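Local atomic coordinates of activator of Hsp90 ATPase homologue 1/2-like C-terminal domain-containing protein (Enterococcus faecalis, PDB entry 2NN5), a protein that is of unknown function but belongs to the AHA1 family, named after the activator of the Hsp90 ATPase, and binds magnesium. Residues 103-108 with 139-144; 126-131 with 143-148. All coordinates share one frame; numbering follows the deposited sequence.

Contact 1: residues 103-108 with 139-144; sequences VTWDTG and HKDIAG. With EDO (1,2-ethanediol), chain D.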
# COMPACT_ATOMS: atom_id res chain seq x y z
N VAL A 103 2.46 3.97 9.36
CA VAL A 103 3.28 5.09 8.81
C VAL A 103 2.41 6.29 8.50
O VAL A 103 1.29 6.12 8.00
CB VAL A 103 4.04 4.65 7.49
CG1 VAL A 103 5.11 5.67 7.16
CG2 VAL A 103 4.67 3.28 7.63
N THR A 104 2.91 7.46 8.84
CA THR A 104 2.16 8.65 8.46
C THR A 104 2.19 8.79 6.94
O THR A 104 3.13 8.47 6.24
CB THR A 104 2.47 9.91 9.31
OG1 THR A 104 2.79 11.07 8.54
CG2 THR A 104 3.39 9.62 10.46
N TRP A 105 1.04 9.20 6.41
CA TRP A 105 0.91 9.31 4.97
C TRP A 105 0.02 10.51 4.62
O TRP A 105 -1.18 10.47 4.92
CB TRP A 105 0.33 8.05 4.38
CG TRP A 105 0.30 8.08 2.89
CD1 TRP A 105 -0.79 8.26 2.09
CD2 TRP A 105 1.42 7.91 2.04
NE1 TRP A 105 -0.40 8.25 0.76
CE2 TRP A 105 0.95 8.02 0.71
CE3 TRP A 105 2.77 7.63 2.28
CZ2 TRP A 105 1.81 7.87 -0.40
CZ3 TRP A 105 3.62 7.47 1.18
CH2 TRP A 105 3.14 7.61 -0.15
N ASP A 106 0.61 11.56 4.05
CA ASP A 106 -0.18 12.77 3.72
C ASP A 106 -0.72 13.20 5.13
O ASP A 106 0.03 13.23 6.14
CB ASP A 106 -1.30 12.41 2.69
CG ASP A 106 -1.86 13.61 1.89
OD1 ASP A 106 -2.50 14.49 2.51
OD2 ASP A 106 -1.75 13.61 0.62
N THR A 107 -2.01 13.52 5.24
CA THR A 107 -2.57 13.92 6.54
C THR A 107 -3.19 12.73 7.29
O THR A 107 -3.81 12.91 8.33
CB THR A 107 -3.67 14.99 6.34
OG1 THR A 107 -4.71 14.40 5.56
CG2 THR A 107 -3.11 16.31 5.66
N GLY A 108 -3.02 11.52 6.75
CA GLY A 108 -3.55 10.31 7.40
C GLY A 108 -2.47 9.29 7.71
O GLY A 108 -1.34 9.64 8.03
N HIS A 139 -9.49 9.22 -3.98
CA HIS A 139 -9.63 8.05 -4.83
C HIS A 139 -8.34 7.81 -5.65
O HIS A 139 -8.03 6.67 -6.05
CB HIS A 139 -10.85 8.19 -5.74
CG HIS A 139 -10.77 9.35 -6.66
ND1 HIS A 139 -10.97 10.66 -6.27
CD2 HIS A 139 -10.51 9.39 -7.99
CE1 HIS A 139 -10.82 11.45 -7.32
NE2 HIS A 139 -10.59 10.70 -8.37
N LYS A 140 -7.60 8.89 -5.94
CA LYS A 140 -6.33 8.72 -6.67
C LYS A 140 -5.26 8.14 -5.77
O LYS A 140 -4.42 7.36 -6.23
CB LYS A 140 -5.81 10.04 -7.27
CG LYS A 140 -6.56 10.50 -8.46
CD LYS A 140 -5.87 11.67 -9.20
CE LYS A 140 -4.90 12.51 -8.37
NZ LYS A 140 -3.46 12.03 -8.38
N ASP A 141 -5.28 8.50 -4.50
CA ASP A 141 -4.29 7.95 -3.58
C ASP A 141 -4.56 6.46 -3.38
O ASP A 141 -3.59 5.67 -3.43
CB ASP A 141 -4.35 8.67 -2.25
CG ASP A 141 -3.24 8.25 -1.33
OD1 ASP A 141 -2.11 8.79 -1.49
OD2 ASP A 141 -3.47 7.35 -0.49
N ILE A 142 -5.84 6.07 -3.18
CA ILE A 142 -6.22 4.66 -3.08
C ILE A 142 -5.84 3.87 -4.34
O ILE A 142 -5.29 2.75 -4.23
CB ILE A 142 -7.71 4.53 -2.75
CG1 ILE A 142 -7.94 5.05 -1.30
CG2 ILE A 142 -8.16 3.08 -2.89
CD1 ILE A 142 -9.43 5.32 -0.95
N ALA A 143 -6.09 4.44 -5.53
CA ALA A 143 -5.70 3.79 -6.79
C ALA A 143 -4.20 3.56 -6.77
O ALA A 143 -3.73 2.49 -7.12
CB ALA A 143 -6.10 4.68 -7.95
N GLY A 144 -3.44 4.58 -6.35
CA GLY A 144 -1.97 4.42 -6.32
C GLY A 144 -1.53 3.29 -5.40
O GLY A 144 -0.66 2.50 -5.74
C1 EDO D . -13.36 11.37 -3.45
O1 EDO D . -11.97 11.45 -3.76
C2 EDO D . -13.60 11.60 -1.96
O2 EDO D . -13.07 12.86 -1.63
O HOH W 1 -0.96 11.36 -1.13

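Contact 2: residues 126-131 with 143-148; sequences FSESLP and AGWSIV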
# COMPACT_ATOMS: atom_id res chain seq x y z
N PHE A 126 -3.64 -4.39 4.25
CA PHE A 126 -3.30 -2.96 4.16
C PHE A 126 -4.53 -2.16 4.57
O PHE A 126 -5.64 -2.45 4.10
CB PHE A 126 -2.89 -2.59 2.72
CG PHE A 126 -2.64 -1.11 2.50
CD1 PHE A 126 -1.38 -0.57 2.76
CD2 PHE A 126 -3.66 -0.28 2.02
CE1 PHE A 126 -1.14 0.77 2.51
CE2 PHE A 126 -3.43 1.06 1.79
CZ PHE A 126 -2.15 1.60 2.05
N SER A 127 -4.35 -1.16 5.44
CA SER A 127 -5.49 -0.28 5.72
C SER A 127 -5.02 1.17 5.82
O SER A 127 -3.80 1.43 5.99
CB SER A 127 -6.20 -0.73 6.98
OG SER A 127 -5.32 -0.80 8.08
N GLU A 128 -5.94 2.10 5.55
CA GLU A 128 -5.53 3.49 5.43
C GLU A 128 -6.64 4.42 5.90
O GLU A 128 -7.83 4.14 5.66
CB GLU A 128 -5.20 3.79 3.95
CG GLU A 128 -4.74 5.22 3.66
CD GLU A 128 -4.45 5.51 2.20
OE1 GLU A 128 -4.84 4.73 1.30
OE2 GLU A 128 -3.86 6.60 1.96
N SER A 129 -6.23 5.52 6.54
CA SER A 129 -7.16 6.60 6.97
C SER A 129 -6.87 7.79 6.07
O SER A 129 -5.71 8.23 6.00
CB SER A 129 -6.94 6.99 8.43
OG SER A 129 -7.77 8.10 8.81
N LEU A 130 -7.91 8.32 5.43
CA LEU A 130 -7.80 9.48 4.53
C LEU A 130 -8.78 10.57 4.94
O LEU A 130 -9.94 10.58 4.54
CB LEU A 130 -8.06 9.07 3.05
CG LEU A 130 -7.24 7.88 2.53
CD1 LEU A 130 -7.94 6.51 2.78
CD2 LEU A 130 -7.00 8.07 1.04
N PRO A 131 -8.30 11.47 5.79
CA PRO A 131 -9.16 12.58 6.21
C PRO A 131 -9.49 13.48 5.05
O PRO A 131 -8.85 13.42 3.98
CB PRO A 131 -8.31 13.30 7.26
CG PRO A 131 -7.33 12.27 7.74
CD PRO A 131 -6.98 11.51 6.48
N ALA A 143 -6.09 4.44 -5.53
CA ALA A 143 -5.70 3.79 -6.79
C ALA A 143 -4.20 3.56 -6.77
O ALA A 143 -3.73 2.49 -7.12
CB ALA A 143 -6.10 4.68 -7.95
N GLY A 144 -3.44 4.58 -6.35
CA GLY A 144 -1.97 4.42 -6.32
C GLY A 144 -1.53 3.29 -5.40
O GLY A 144 -0.66 2.50 -5.74
N TRP A 145 -2.14 3.20 -4.20
CA TRP A 145 -1.80 2.11 -3.31
C TRP A 145 -2.18 0.75 -3.88
O TRP A 145 -1.41 -0.21 -3.75
CB TRP A 145 -2.49 2.29 -1.94
CG TRP A 145 -1.71 3.28 -1.11
CD1 TRP A 145 -2.07 4.54 -0.73
CD2 TRP A 145 -0.35 3.08 -0.64
NE1 TRP A 145 -1.03 5.14 -0.02
CE2 TRP A 145 0.03 4.26 0.05
CE3 TRP A 145 0.53 1.99 -0.65
CZ2 TRP A 145 1.28 4.39 0.66
CZ3 TRP A 145 1.80 2.13 -0.06
CH2 TRP A 145 2.14 3.31 0.59
N SER A 146 -3.34 0.65 -4.53
CA SER A 146 -3.73 -0.64 -5.09
C SER A 146 -2.69 -1.11 -6.12
O SER A 146 -2.33 -2.31 -6.15
CB SER A 146 -5.13 -0.52 -5.70
OG SER A 146 -6.05 -0.29 -4.65
N ILE A 147 -2.18 -0.15 -6.92
CA ILE A 147 -1.21 -0.46 -7.97
C ILE A 147 0.13 -0.87 -7.35
O ILE A 147 0.74 -1.88 -7.78
CB ILE A 147 -1.06 0.74 -8.97
CG1 ILE A 147 -2.41 0.95 -9.70
CG2 ILE A 147 0.12 0.51 -9.92
CD1 ILE A 147 -2.59 2.32 -10.39
N VAL A 148 0.63 -0.08 -6.38
CA VAL A 148 1.95 -0.47 -5.87
C VAL A 148 1.87 -1.73 -5.01
O VAL A 148 2.87 -2.48 -4.97
CB VAL A 148 2.71 0.69 -5.12
CG1 VAL A 148 2.94 1.87 -6.03
CG2 VAL A 148 1.96 1.09 -3.87

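Contact 1: residues 103-108 with 139-144
The indole N-H of Trp-105 meets the carboxylate of Asp-141. This bond ties a beta-hairpin to the long helix 138-157 of the helix-grip (SRPBCC) fold. Trp-105 ends strand 100-105, and a type II' turn from Trp-105 to Gly-108 leads into the next strand. The two touching residues are buried.

The direct polar link is a hydrogen bond from Trp-105 NE1 to Asp-141 OD1, 2.9 Å long, with an N-H...O angle of 176°. OD1 lies at the edge of the indole, almost in the ring plane. The donor approaches OD1 on its syn side, slightly out of the carboxylate plane, and the two planes are 49° apart. With chi1 at -173°, the CG of Asp-141 points opposite the backbone N, and the carboxylate leaves the helix for the indole edge.

A water adds an indirect link. It donates to Asp-141 OD1 at 2.8 Å and to Asp-106 OD2 at 3.0 Å. It therefore bridges two carboxylates that do not touch. Within the turn, the anti lone pair of Asp-106 OD1 receives the backbone N-H of Thr-107. Thr-135 OG1 also bonds Asp-106 OD2.

The start of the helix binds an ethanediol, probably from the crystallisation liquor. Its O1 lies in the ring plane at the edge of His-139, 2.8 Å from ND1.

Contact 2: residues 126-131 with 143-148
Phe-126 and Glu-128 pack against Trp-145 in a buried, mainly aromatic contact. It joins strand 121-130 to helix 138-157, where the long helix of the helix-grip fold lies across the antiparallel sheet. Both strand residues direct their side chains at the helix, and Trp-145 answers from it. The backbones stay well apart: the CA atoms of Phe-126 and Trp-145 are 9.2 Å from each other. The contact is made by side chains alone.

The apolar part is made by the far end of the Phe-126 ring. CZ sits over one face of the indole, shifted toward its rim. It is 3.6 Å from Trp-145 CD2. CE1 lies nearby, 3.8 Å from Trp-145 CE3. The ring planes are 35° apart, an oblique aromatic pair. Trp-145 CG is anti to the carbonyl carbon (chi1 -80°), which puts one face of the indole over Phe-126 CZ.

Glu-128 brings a carboxylate to the pyrrole side of the same indole. Its chain is extended, with chi1 and chi2 both near 180°, and spans the gap from the strand. OE1 comes within 3.4 Å of Trp-145 CD1. The carboxylate plane stands nearly upright to the indole, at 84°. OE2 is 3.7 Å from Trp-145 NE1, and the pair is not hydrogen-bonded. OE1 also lies in the plane of the Phe-126 ring, at its edge.

Around this contact, Phe-112 meets Phe-126 edge-to-face, and Phe-65 does the same with Trp-145. Ile-110 of strand 108-116 touches all three contact residues. Strand 35-44 flanks strand 121-130 on its other side, and helix 168-182 packs on helix 138-157 at Ala-143 and Ile-147.

Contacts 1 and 2 use overlapping parts of helix 138-157, with Ala-143 and Gly-144 in both, and reach different strands of one sheet. Their centres are about 5 Å apart, and they form one buried cluster. Trp-105 and Trp-145 meet edge-to-face, with Trp-105 NE1 3.3 Å from Trp-145 NE1. Asp-141 OD2 and Glu-128 OE2 are only 2.6 Å apart. So short a gap between carboxylate oxygens is consistent with a proton held between them, although its place is not known. Trp-105 CD1 also lies 3.5 Å from Glu-128 OE2. The magnesium-binding residue Glu-164 lies away from both contacts.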